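Local structure of putative aspartyl-tRNA synthetase (Leishmania major, 6OD8) at residues I320-H323 with Y324-L328; F231-F234 with L235-D239; D449-S453 with S454-F458; K510-V513 with D514-L518; K418-P421 with T422-I425. The protein probably charges tRNA(Asp) with L-aspartate at the expense of ATP, releasing AMP and diphosphate, as a class II aminoacyl-tRNA synthetase. All blocks are in the same frame, centred on the assembly; numbering follows the deposited sequence.

All five contacts lie in the class II synthetase region, around its mixed sheet, and follow the chain in the order 2, 1, 5, 3, 4. Contact 2 ends helix 215-237 and contact 1 opens helix 325-342, which pack together; the contact centres are about 18 Å apart. Strands 310-319 and 445-449 of the sheet lead into contacts 1 and 3, which meet where Tyr-324 and Tyr-325 reach Asp-449. Contact 3 also touches contact 5, about 13 Å away between centres, and reaches contact 4 through Phe-458 and Tyr-512. Contacts 1, 3, 4 and 5 thus form a chain of touching turns and helix ends with contact 3 in the middle, while contact 2 stands apart; contacts 1, 2 and 4 also touch the second subunit.

Contact 1 of 5, residues I320-H323 with Y324-L328; sequences IDEH and YYEVL
His-323 and Glu-326 form a capping box where the chain leaves strand 310-319 and enters helix 325-342. The imidazole presents its edge to the first turn: ND1 accepts from Tyr-325 N at 2.9 Å, the donor lying almost in the ring plane. With CG roughly opposite the backbone N (chi1 -155°), the ring runs beside the Tyr-325 side chain and sets its CE1 over the centre of that phenol, 3.3 Å from Tyr-325 CD1, the two planes inclined by 33°. The Tyr-324 ring is nearly parallel to the imidazole but slid aside, so that its CE2 comes within 3.4 Å of His-323 CE1. Both tyrosine hydroxyls go on to Asp-449.

The other half of the box is an extended Glu-326 reaching back to the backbone of the preceding loop. Its OE1 takes Asp-321 N on the syn side at 2.8 Å, and OE2 takes Glu-322 N likewise at 2.7 Å. With His-323 N as a third donor, three backbone N-H groups hold the carboxylate, which probably helps it stay ionised despite the nearby Asp-321. Glu-322 itself turns to Thr-67 of the second subunit. His-323 N meets Glu-326 OE2 from above the carboxylate plane at 3.0 Å.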
# COMPACT_ATOMS: atom_id res chain seq x y z
N ILE A 320 -2.83 19.24 -13.25
CA ILE A 320 -1.78 20.13 -13.70
C ILE A 320 -2.37 21.52 -13.92
O ILE A 320 -3.52 21.66 -14.35
CB ILE A 320 -1.07 19.63 -14.97
CG1 ILE A 320 -2.02 19.54 -16.15
CG2 ILE A 320 -0.47 18.25 -14.74
CD1 ILE A 320 -1.27 19.44 -17.46
N ASP A 321 -1.58 22.54 -13.59
CA ASP A 321 -1.98 23.92 -13.85
C ASP A 321 -1.82 24.24 -15.33
O ASP A 321 -2.74 24.76 -15.97
CB ASP A 321 -1.13 24.90 -13.03
CG ASP A 321 -1.39 24.83 -11.52
OD1 ASP A 321 -0.45 25.13 -10.76
OD2 ASP A 321 -2.51 24.49 -11.10
N GLU A 322 -0.65 23.93 -15.87
CA GLU A 322 -0.33 24.37 -17.22
C GLU A 322 0.30 23.28 -18.08
O GLU A 322 0.07 23.27 -19.29
CB GLU A 322 0.65 25.57 -17.19
CG GLU A 322 0.12 26.83 -16.52
CD GLU A 322 1.17 27.92 -16.45
OE1 GLU A 322 1.85 28.17 -17.47
OE2 GLU A 322 1.30 28.55 -15.38
N HIS A 323 1.11 22.41 -17.50
CA HIS A 323 2.07 21.65 -18.29
C HIS A 323 2.34 20.29 -17.66
O HIS A 323 2.41 20.16 -16.44
CB HIS A 323 3.38 22.44 -18.40
CG HIS A 323 4.21 22.11 -19.60
ND1 HIS A 323 4.91 20.93 -19.72
CD2 HIS A 323 4.49 22.83 -20.72
CE1 HIS A 323 5.55 20.92 -20.88
NE2 HIS A 323 5.33 22.07 -21.49
N TYR A 324 2.54 19.29 -18.52
CA TYR A 324 2.91 17.99 -17.98
C TYR A 324 4.29 17.98 -17.35
O TYR A 324 4.60 17.01 -16.65
CB TYR A 324 2.82 16.91 -19.06
CG TYR A 324 3.95 16.93 -20.07
CD1 TYR A 324 5.05 16.09 -19.92
CD2 TYR A 324 3.90 17.78 -21.18
CE1 TYR A 324 6.08 16.10 -20.84
CE2 TYR A 324 4.93 17.79 -22.10
CZ TYR A 324 6.01 16.95 -21.93
OH TYR A 324 7.03 16.96 -22.87
N TYR A 325 5.14 19.00 -17.58
CA TYR A 325 6.38 19.08 -16.81
C TYR A 325 6.11 19.17 -15.31
O TYR A 325 7.01 18.86 -14.52
CB TYR A 325 7.24 20.28 -17.24
CG TYR A 325 7.91 20.10 -18.59
CD1 TYR A 325 8.43 21.19 -19.28
CD2 TYR A 325 7.99 18.84 -19.19
CE1 TYR A 325 9.02 21.03 -20.53
CE2 TYR A 325 8.60 18.67 -20.44
CZ TYR A 325 9.10 19.77 -21.10
OH TYR A 325 9.70 19.62 -22.33
N GLU A 326 4.90 19.58 -14.89
CA GLU A 326 4.57 19.54 -13.48
C GLU A 326 4.54 18.10 -12.96
O GLU A 326 4.92 17.84 -11.81
CB GLU A 326 3.22 20.22 -13.24
CG GLU A 326 3.24 21.68 -13.65
CD GLU A 326 1.85 22.29 -13.70
OE1 GLU A 326 1.02 21.98 -12.82
OE2 GLU A 326 1.61 23.10 -14.61
N VAL A 327 4.06 17.17 -13.80
CA VAL A 327 4.08 15.74 -13.50
C VAL A 327 5.50 15.22 -13.46
O VAL A 327 5.90 14.49 -12.54
CB VAL A 327 3.25 14.96 -14.53
CG1 VAL A 327 3.33 13.44 -14.23
CG2 VAL A 327 1.80 15.45 -14.54
N LEU A 328 6.29 15.56 -14.48
CA LEU A 328 7.67 15.14 -14.54
C LEU A 328 8.48 15.70 -13.38
O LEU A 328 9.35 15.01 -12.84
CB LEU A 328 8.25 15.57 -15.91
CG LEU A 328 9.72 15.32 -16.14
CD1 LEU A 328 9.99 13.81 -16.02
CD2 LEU A 328 10.11 15.86 -17.52

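Contact 2 of 5, residues F231-F234 with L235-D239; sequences FRQF and LIDKD
Gln-233 and Asp-237 stand one turn apart near the end of helix 215-237, which closes in a Schellman motif. Gln-233, bent at chi2 (53°), directs NE2 to Asp-237 OD1 at 2.8 Å; the acceptor lies in the amide plane, whereas the donor stands well above the plane of the carboxylate. Along the backbone the acceptors are filled in turn. Arg-232 O takes Ile-236 N at 2.8 Å, and Gln-233 O takes Asp-237 N. Phe-231 O receives only a weak bond from Leu-235 N, and Leu-235 CG and CD1 also press on this oxygen. Phe-234 O accepts Lys-238 N at 3.2 Å, at the point where the helix ends.

Asp-239, with positive phi, then turns the chain back: its N bonds to Ile-236 O at 3.0 Å, and the N of the residue after it reaches Leu-235 O. The Asp-239 side chain makes a salt bridge to Arg-289. In the conformer given, Arg-232 pairs with Glu-242 of the second subunit.

Phe-234 packs against helix 325-342, and the exposed Lys-238 covers a face of its ring with CG, a CH-pi contact. Phe-231 and Leu-235 face strands 289-297 and 310-319. Between these two the CH-pi contact is closer: Leu-235 CD1 sits over the Phe-231 face, 3.4 Å from Phe-231 CZ.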
# COMPACT_ATOMS: atom_id res chain seq x y z
N PHE A 231 8.31 5.65 -1.51
CA PHE A 231 7.30 6.10 -2.49
C PHE A 231 6.12 6.77 -1.79
O PHE A 231 5.75 7.91 -2.11
CB PHE A 231 6.82 4.89 -3.31
CG PHE A 231 5.67 5.18 -4.26
CD1 PHE A 231 5.91 5.70 -5.53
CD2 PHE A 231 4.34 4.90 -3.90
CE1 PHE A 231 4.85 5.96 -6.43
CE2 PHE A 231 3.28 5.16 -4.76
CZ PHE A 231 3.54 5.71 -6.07
N ARG A 232 5.50 6.08 -0.83
CA ARG A 232 4.33 6.64 -0.16
C ARG A 232 4.69 7.86 0.68
O ARG A 232 3.94 8.85 0.70
CB ARG A 232 3.67 5.58 0.72
CG ARG A 232 3.00 4.44 -0.01
CD ARG A 232 2.19 3.61 1.00
NE ARG A 232 3.03 3.25 2.14
CZ ARG A 232 3.84 2.19 2.18
NH1 ARG A 232 3.90 1.36 1.14
NH2 ARG A 232 4.56 1.94 3.27
N GLN A 233 5.82 7.83 1.37
CA GLN A 233 6.11 8.96 2.26
C GLN A 233 6.35 10.24 1.48
O GLN A 233 5.91 11.31 1.90
CB GLN A 233 7.30 8.67 3.17
CG GLN A 233 7.39 9.69 4.29
CD GLN A 233 6.08 9.81 5.09
OE1 GLN A 233 5.56 8.83 5.62
NE2 GLN A 233 5.54 11.03 5.16
N PHE A 234 7.08 10.16 0.37
CA PHE A 234 7.25 11.35 -0.47
C PHE A 234 5.91 11.94 -0.84
O PHE A 234 5.70 13.16 -0.76
CB PHE A 234 8.04 11.02 -1.73
CG PHE A 234 8.17 12.20 -2.68
CD1 PHE A 234 9.18 13.14 -2.48
CD2 PHE A 234 7.27 12.40 -3.72
CE1 PHE A 234 9.31 14.26 -3.33
CE2 PHE A 234 7.38 13.51 -4.56
CZ PHE A 234 8.40 14.44 -4.38
N LEU A 235 4.98 11.10 -1.30
CA LEU A 235 3.73 11.61 -1.85
C LEU A 235 2.78 12.09 -0.76
O LEU A 235 2.08 13.10 -0.92
CB LEU A 235 3.09 10.50 -2.71
CG LEU A 235 3.97 10.12 -3.91
CD1 LEU A 235 3.51 8.76 -4.48
CD2 LEU A 235 3.95 11.20 -4.99
N ILE A 236 2.72 11.37 0.36
CA ILE A 236 1.99 11.86 1.53
C ILE A 236 2.50 13.24 1.94
O ILE A 236 1.71 14.13 2.26
CB ILE A 236 2.10 10.85 2.69
CG1 ILE A 236 1.29 9.59 2.39
CG2 ILE A 236 1.67 11.48 4.03
CD1 ILE A 236 1.68 8.40 3.27
N ASP A 237 3.83 13.42 1.98
CA ASP A 237 4.43 14.72 2.30
C ASP A 237 3.95 15.81 1.36
O ASP A 237 3.88 16.98 1.75
CB ASP A 237 5.97 14.67 2.20
CG ASP A 237 6.64 14.02 3.40
OD1 ASP A 237 5.97 13.70 4.40
OD2 ASP A 237 7.88 13.82 3.31
N LYS A 238 3.69 15.46 0.09
CA LYS A 238 3.22 16.39 -0.92
C LYS A 238 1.70 16.39 -1.05
O LYS A 238 1.18 16.85 -2.08
CB LYS A 238 3.86 16.06 -2.27
CG LYS A 238 5.39 16.03 -2.26
CD LYS A 238 5.95 17.43 -2.27
CE LYS A 238 7.47 17.42 -2.30
NZ LYS A 238 7.99 18.82 -2.24
N ASP A 239 0.99 15.87 -0.05
CA ASP A 239 -0.47 15.92 0.04
C ASP A 239 -1.15 15.14 -1.09
O ASP A 239 -2.18 15.55 -1.62
CB ASP A 239 -0.96 17.38 0.07
CG ASP A 239 -2.41 17.50 0.51
OD1 ASP A 239 -3.11 18.39 -0.02
OD2 ASP A 239 -2.85 16.70 1.38

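Contact 3 of 5, residues D449-S453 with S454-F458; sequences DRFPS and SARPF. With EDO (1,2-ethanediol), chain E.
Two successive i to i+3 backbone bonds wind the chain into a short 3-10 turn: Ala-455 N reaches Pro-452 O at 3.1 Å and Arg-456 N reaches Ser-453 O at 3.2 Å, each donor standing above the carbonyl plane. The turn folds Arg-456 back over Phe-451. Bends at chi2 (-45°) and chi3 of the arginine lay its guanidinium flat on one face of the ring, the planes only 10° apart. The stack is offset. Phe-451 CG lies beneath the middle of the guanidinium, NH1 is 3.6 Å from Phe-451 CD1, and Arg-456 CZ is 4.2 Å from the ring centroid, close enough for a cation-pi interaction.

Because the ring takes the flat side, the N-H groups remain available around the guanidinium rim. NE bonds to Ser-472 and NH2 makes a salt bridge to Asp-474, which together should fix the rotation of the group on the ring. On the way there, Arg-456 CG passes 3.6 Å from Pro-452 O. The Ser-453 hydroxyl bonds to Arg-498.

At the strand end, Asp-449 OD2 takes a weak bond from O1 of an ethanediol, a molecule probably from the crystallisation liquor. The whole is a 3-10 turn pinned by an arginine-aromatic cation-pi stack, in the loop joining strands 445-449 and 472-477 of the class II synthetase sheet.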
# COMPACT_ATOMS: atom_id res chain seq x y z
N ASP A 449 11.92 12.90 -23.55
CA ASP A 449 10.79 13.81 -23.52
C ASP A 449 10.13 13.92 -24.90
O ASP A 449 10.81 14.07 -25.91
CB ASP A 449 11.29 15.19 -23.06
CG ASP A 449 10.19 16.16 -22.84
OD1 ASP A 449 9.11 15.70 -22.39
OD2 ASP A 449 10.39 17.36 -23.12
N ARG A 450 8.79 13.86 -24.91
CA ARG A 450 7.94 14.11 -26.08
C ARG A 450 7.91 12.93 -27.04
O ARG A 450 8.46 13.01 -28.15
CB ARG A 450 8.37 15.38 -26.83
CG ARG A 450 7.67 16.64 -26.42
CD ARG A 450 7.89 17.74 -27.46
NE ARG A 450 7.06 18.91 -27.18
CZ ARG A 450 6.57 19.72 -28.11
NH1 ARG A 450 6.82 19.48 -29.40
NH2 ARG A 450 5.82 20.76 -27.76
N PHE A 451 7.23 11.86 -26.66
CA PHE A 451 7.24 10.65 -27.46
C PHE A 451 6.32 10.79 -28.68
O PHE A 451 5.36 11.57 -28.65
CB PHE A 451 6.79 9.45 -26.63
CG PHE A 451 7.92 8.67 -26.07
CD1 PHE A 451 8.14 7.36 -26.45
CD2 PHE A 451 8.80 9.26 -25.18
CE1 PHE A 451 9.21 6.62 -25.92
CE2 PHE A 451 9.86 8.56 -24.66
CZ PHE A 451 10.07 7.23 -25.04
N PRO A 452 6.59 10.03 -29.74
CA PRO A 452 5.71 10.07 -30.91
C PRO A 452 4.31 9.56 -30.57
O PRO A 452 4.14 8.64 -29.77
CB PRO A 452 6.41 9.16 -31.93
CG PRO A 452 7.82 9.03 -31.43
CD PRO A 452 7.72 9.10 -29.94
N SER A 453 3.32 10.19 -31.21
CA SER A 453 1.92 9.88 -30.96
C SER A 453 1.61 8.41 -31.27
O SER A 453 0.81 7.78 -30.56
CB SER A 453 1.04 10.82 -31.80
OG SER A 453 -0.16 10.20 -32.24
N SER A 454 2.24 7.85 -32.29
CA SER A 454 1.97 6.48 -32.69
C SER A 454 2.36 5.47 -31.61
O SER A 454 1.85 4.35 -31.62
CB SER A 454 2.71 6.17 -34.00
OG SER A 454 4.10 6.20 -33.77
N ALA A 455 3.24 5.84 -30.67
CA ALA A 455 3.69 4.93 -29.62
C ALA A 455 2.90 5.05 -28.31
O ALA A 455 3.22 4.34 -27.34
CB ALA A 455 5.18 5.17 -29.34
N ARG A 456 1.90 5.92 -28.24
CA ARG A 456 1.25 6.24 -26.98
C ARG A 456 -0.23 5.89 -27.01
O ARG A 456 -0.86 5.88 -28.07
CB ARG A 456 1.41 7.73 -26.64
CG ARG A 456 2.84 8.15 -26.43
CD ARG A 456 3.60 7.16 -25.54
NE ARG A 456 4.26 7.87 -24.46
CZ ARG A 456 5.29 7.41 -23.75
NH1 ARG A 456 5.82 6.23 -24.01
NH2 ARG A 456 5.79 8.16 -22.78
N PRO A 457 -0.83 5.62 -25.84
CA PRO A 457 -2.24 5.26 -25.75
C PRO A 457 -3.17 6.39 -26.17
O PRO A 457 -2.78 7.56 -26.25
CB PRO A 457 -2.43 4.94 -24.26
CG PRO A 457 -1.10 4.66 -23.74
CD PRO A 457 -0.15 5.50 -24.53
N PHE A 458 -4.44 6.03 -26.36
CA PHE A 458 -5.44 6.96 -26.88
C PHE A 458 -5.69 8.13 -25.94
O PHE A 458 -6.12 9.20 -26.38
CB PHE A 458 -6.77 6.22 -27.18
CG PHE A 458 -7.48 5.72 -25.94
CD1 PHE A 458 -8.51 6.46 -25.38
CD2 PHE A 458 -7.09 4.53 -25.33
CE1 PHE A 458 -9.15 6.02 -24.23
CE2 PHE A 458 -7.73 4.08 -24.17
CZ PHE A 458 -8.76 4.83 -23.62
C1 EDO E . 13.81 18.02 -22.98
O1 EDO E . 13.17 18.18 -21.71
C2 EDO E . 15.33 18.15 -22.81
O2 EDO E . 15.74 19.51 -22.93

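Contact 4 of 5, residues K510-V513 with D514-L518; sequences KEYV and DSFRL. With FMT (formic acid), chain L.
Tyr-512 and Phe-516 form a T-shaped pair at the end of helix 510-514, where the chain passes into a type I beta turn from Asp-514 to Arg-517. On this packed side Phe-516 offers its edge to the tyrosine face: CE2 stands over the ring centre, 3.8 Å from Tyr-512 CZ, with the planes 84° apart. Helices 276-283 and 492-501 pack against the pair, and the tyrosine hydroxyl bonds to Gln-280. Ser-515, whose OG is tucked between its own N and carbonyl carbon (chi1 77°), sends that hydroxyl to Tyr-512 O at 2.7 Å, in the carbonyl plane and on a lone pair. Backbone bonds continue the winding, with Phe-516 N reaching Val-513 O at 3.0 Å. A formic acid molecule, probably from the crystallisation liquor, accepts from Tyr-512 N.

The solvent side is looser: exposed Lys-510 NZ makes a salt bridge to OE2 of partly exposed Glu-511 at 3.2 Å, approaching from above the carboxylate. Trp-209 of the second subunit packs on Asp-514. Arg-517 extends back along the turn, its NE in a salt bridge, within the guanidinium plane, to the anti side of Asp-514 OD1 at 2.9 Å, while its NH1 rests 3.5 Å from Val-513 CG1.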
# COMPACT_ATOMS: atom_id res chain seq x y z
N LYS A 510 -17.53 3.31 -21.27
CA LYS A 510 -18.28 4.56 -21.36
C LYS A 510 -18.18 5.38 -20.08
O LYS A 510 -18.24 6.61 -20.14
CB LYS A 510 -19.73 4.27 -21.73
CG LYS A 510 -20.53 3.47 -20.70
CD LYS A 510 -21.96 3.22 -21.18
CE LYS A 510 -22.88 2.91 -20.01
NZ LYS A 510 -22.52 1.65 -19.30
N GLU A 511 -18.04 4.74 -18.91
CA GLU A 511 -18.07 5.52 -17.67
C GLU A 511 -16.82 6.38 -17.53
O GLU A 511 -16.87 7.50 -17.00
CB GLU A 511 -18.21 4.59 -16.46
CG GLU A 511 -19.57 3.93 -16.33
CD GLU A 511 -19.58 2.54 -16.91
OE1 GLU A 511 -18.57 2.14 -17.53
OE2 GLU A 511 -20.60 1.84 -16.75
N TYR A 512 -15.68 5.88 -17.99
CA TYR A 512 -14.45 6.67 -17.96
C TYR A 512 -14.61 7.94 -18.81
O TYR A 512 -14.33 9.05 -18.35
CB TYR A 512 -13.31 5.78 -18.44
CG TYR A 512 -12.03 6.44 -18.88
CD1 TYR A 512 -11.09 6.87 -17.95
CD2 TYR A 512 -11.73 6.59 -20.24
CE1 TYR A 512 -9.92 7.43 -18.33
CE2 TYR A 512 -10.54 7.15 -20.63
CZ TYR A 512 -9.63 7.57 -19.67
OH TYR A 512 -8.44 8.15 -20.06
N VAL A 513 -15.07 7.78 -20.05
CA VAL A 513 -15.33 8.95 -20.90
C VAL A 513 -16.35 9.88 -20.23
O VAL A 513 -16.15 11.10 -20.16
CB VAL A 513 -15.82 8.49 -22.29
CG1 VAL A 513 -16.17 9.70 -23.15
CG2 VAL A 513 -14.77 7.61 -22.99
N ASP A 514 -17.43 9.30 -19.71
CA ASP A 514 -18.47 10.09 -19.04
C ASP A 514 -17.92 10.88 -17.85
O ASP A 514 -18.48 11.93 -17.50
CB ASP A 514 -19.59 9.17 -18.56
CG ASP A 514 -20.52 8.75 -19.67
OD1 ASP A 514 -20.36 9.25 -20.81
OD2 ASP A 514 -21.40 7.90 -19.40
N SER A 515 -16.86 10.39 -17.21
CA SER A 515 -16.32 11.10 -16.04
C SER A 515 -15.71 12.45 -16.40
O SER A 515 -15.45 13.24 -15.49
CB SER A 515 -15.28 10.25 -15.30
OG SER A 515 -14.02 10.22 -15.97
N PHE A 516 -15.48 12.72 -17.68
CA PHE A 516 -14.93 14.01 -18.09
C PHE A 516 -15.98 14.98 -18.58
O PHE A 516 -15.62 16.07 -19.05
CB PHE A 516 -13.88 13.80 -19.20
CG PHE A 516 -12.80 12.83 -18.83
CD1 PHE A 516 -11.87 13.15 -17.84
CD2 PHE A 516 -12.73 11.59 -19.44
CE1 PHE A 516 -10.87 12.24 -17.48
CE2 PHE A 516 -11.71 10.68 -19.11
CZ PHE A 516 -10.79 11.01 -18.11
N ARG A 517 -17.26 14.60 -18.53
CA ARG A 517 -18.30 15.40 -19.19
C ARG A 517 -18.92 16.44 -18.27
O ARG A 517 -19.58 17.35 -18.76
CB ARG A 517 -19.39 14.48 -19.73
CG ARG A 517 -18.95 13.61 -20.93
CD ARG A 517 -20.18 12.85 -21.44
NE ARG A 517 -19.86 11.73 -22.32
CZ ARG A 517 -19.54 11.86 -23.61
NH1 ARG A 517 -19.28 10.78 -24.33
NH2 ARG A 517 -19.42 13.07 -24.16
N LEU A 518 -18.71 16.33 -16.96
CA LEU A 518 -19.33 17.22 -15.97
C LEU A 518 -18.30 18.19 -15.40
O LEU A 518 -18.27 18.46 -14.19
CB LEU A 518 -19.97 16.41 -14.84
CG LEU A 518 -20.96 15.31 -15.28
CD1 LEU A 518 -21.49 14.54 -14.07
CD2 LEU A 518 -22.10 15.89 -16.12
C FMT L . -14.50 2.33 -16.88
O1 FMT L . -14.79 2.26 -15.67
O2 FMT L . -15.28 2.70 -17.78

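Contact 5 of 5, residues K418-P421 with T422-I425; sequences KMAP and TDDI. With EDO (1,2-ethanediol), chain J.
Met-419 reaches along the surface toward Asp-423, Asp-424 and Ile-425, and its side chain can be followed atom by atom. CB lies beside the Asp-423 side chain, 3.9 Å from Asp-423 OD2. CG and SD carry the chain past that aspartate, nearly straight as far as the sulphur. There a bend (chi3 65°) swings the terminal methyl toward the backbone of the following residues, and CE comes to 3.3 Å from Asp-424 O. The same methyl touches Ile-425 CG1 at 4.1 Å. Met-419 and Ile-425 both rest on Ile-408 of helix 404-412, and Ile-425 leans on Tyr-404 and Leu-411 as well.

After the methionine the backbone makes a type I beta turn from Ala-420 to Asp-423, with Pro-421 and Thr-422 at its corners. Asp-423 N closes it on Ala-420 O at 3.0 Å. A second bond runs the other way across the turn: Ala-420 N points almost straight (171°) at Asp-423 OD2, 2.8 Å off, and meets the carboxylate from well above its plane. Backbone and side chain of Asp-423 thus hold both polar groups of Ala-420, whose CB is packed 3.6 Å from the same OD2. Asp-423 O takes the hydroxyl of Tyr-404, and Thr-422 lies against Arg-468 and Phe-469. Upstream, Lys-418 NZ bonds to Asn-412 O and, at 3.3 Å, to O1 of an ethanediol probably left from the crystallisation liquor.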
# COMPACT_ATOMS: atom_id res chain seq x y z
N LYS A 418 19.99 4.72 -40.22
CA LYS A 418 19.55 5.91 -39.50
C LYS A 418 18.05 5.85 -39.22
O LYS A 418 17.27 5.44 -40.07
CB LYS A 418 19.90 7.17 -40.30
CG LYS A 418 21.38 7.29 -40.72
CD LYS A 418 22.27 7.59 -39.51
CE LYS A 418 23.74 7.56 -39.89
NZ LYS A 418 24.59 8.00 -38.75
N MET A 419 17.66 6.28 -38.03
CA MET A 419 16.26 6.35 -37.65
C MET A 419 15.68 7.72 -37.97
O MET A 419 16.38 8.74 -37.90
CB MET A 419 16.09 6.06 -36.16
CG MET A 419 16.58 4.69 -35.77
SD MET A 419 16.56 4.49 -33.98
CE MET A 419 14.83 4.57 -33.58
N ALA A 420 14.39 7.74 -38.29
CA ALA A 420 13.67 8.99 -38.48
C ALA A 420 13.24 9.56 -37.13
O ALA A 420 13.17 8.83 -36.13
CB ALA A 420 12.44 8.76 -39.37
N PRO A 421 12.96 10.86 -37.06
CA PRO A 421 12.54 11.46 -35.78
C PRO A 421 11.30 10.85 -35.18
O PRO A 421 11.09 10.98 -33.96
CB PRO A 421 12.31 12.94 -36.12
CG PRO A 421 12.52 13.07 -37.61
CD PRO A 421 13.31 11.89 -38.06
N THR A 422 10.44 10.23 -35.99
CA THR A 422 9.21 9.62 -35.50
C THR A 422 9.33 8.12 -35.30
O THR A 422 8.39 7.49 -34.81
CB THR A 422 8.05 9.92 -36.46
OG1 THR A 422 8.46 9.64 -37.81
CG2 THR A 422 7.64 11.38 -36.36
N ASP A 423 10.48 7.53 -35.66
CA ASP A 423 10.67 6.09 -35.50
C ASP A 423 10.64 5.72 -34.02
O ASP A 423 10.93 6.53 -33.14
CB ASP A 423 11.99 5.65 -36.15
CG ASP A 423 11.88 5.52 -37.66
OD1 ASP A 423 10.75 5.64 -38.18
OD2 ASP A 423 12.92 5.33 -38.34
N ASP A 424 10.27 4.47 -33.74
CA ASP A 424 10.12 4.01 -32.37
C ASP A 424 11.44 3.43 -31.86
O ASP A 424 12.18 2.80 -32.61
CB ASP A 424 9.01 2.97 -32.27
CG ASP A 424 7.62 3.55 -32.55
OD1 ASP A 424 7.44 4.78 -32.38
OD2 ASP A 424 6.72 2.78 -32.93
N ILE A 425 11.71 3.65 -30.58
CA ILE A 425 12.92 3.15 -29.95
C ILE A 425 12.58 1.83 -29.25
O ILE A 425 12.03 1.83 -28.14
CB ILE A 425 13.51 4.19 -28.99
CG1 ILE A 425 13.78 5.49 -29.77
CG2 ILE A 425 14.79 3.67 -28.37
CD1 ILE A 425 14.46 6.60 -28.99
C1 EDO J . 27.83 6.33 -37.67
O1 EDO J . 27.75 7.07 -38.90
C2 EDO J . 28.06 4.86 -37.95
O2 EDO J . 27.69 4.57 -39.30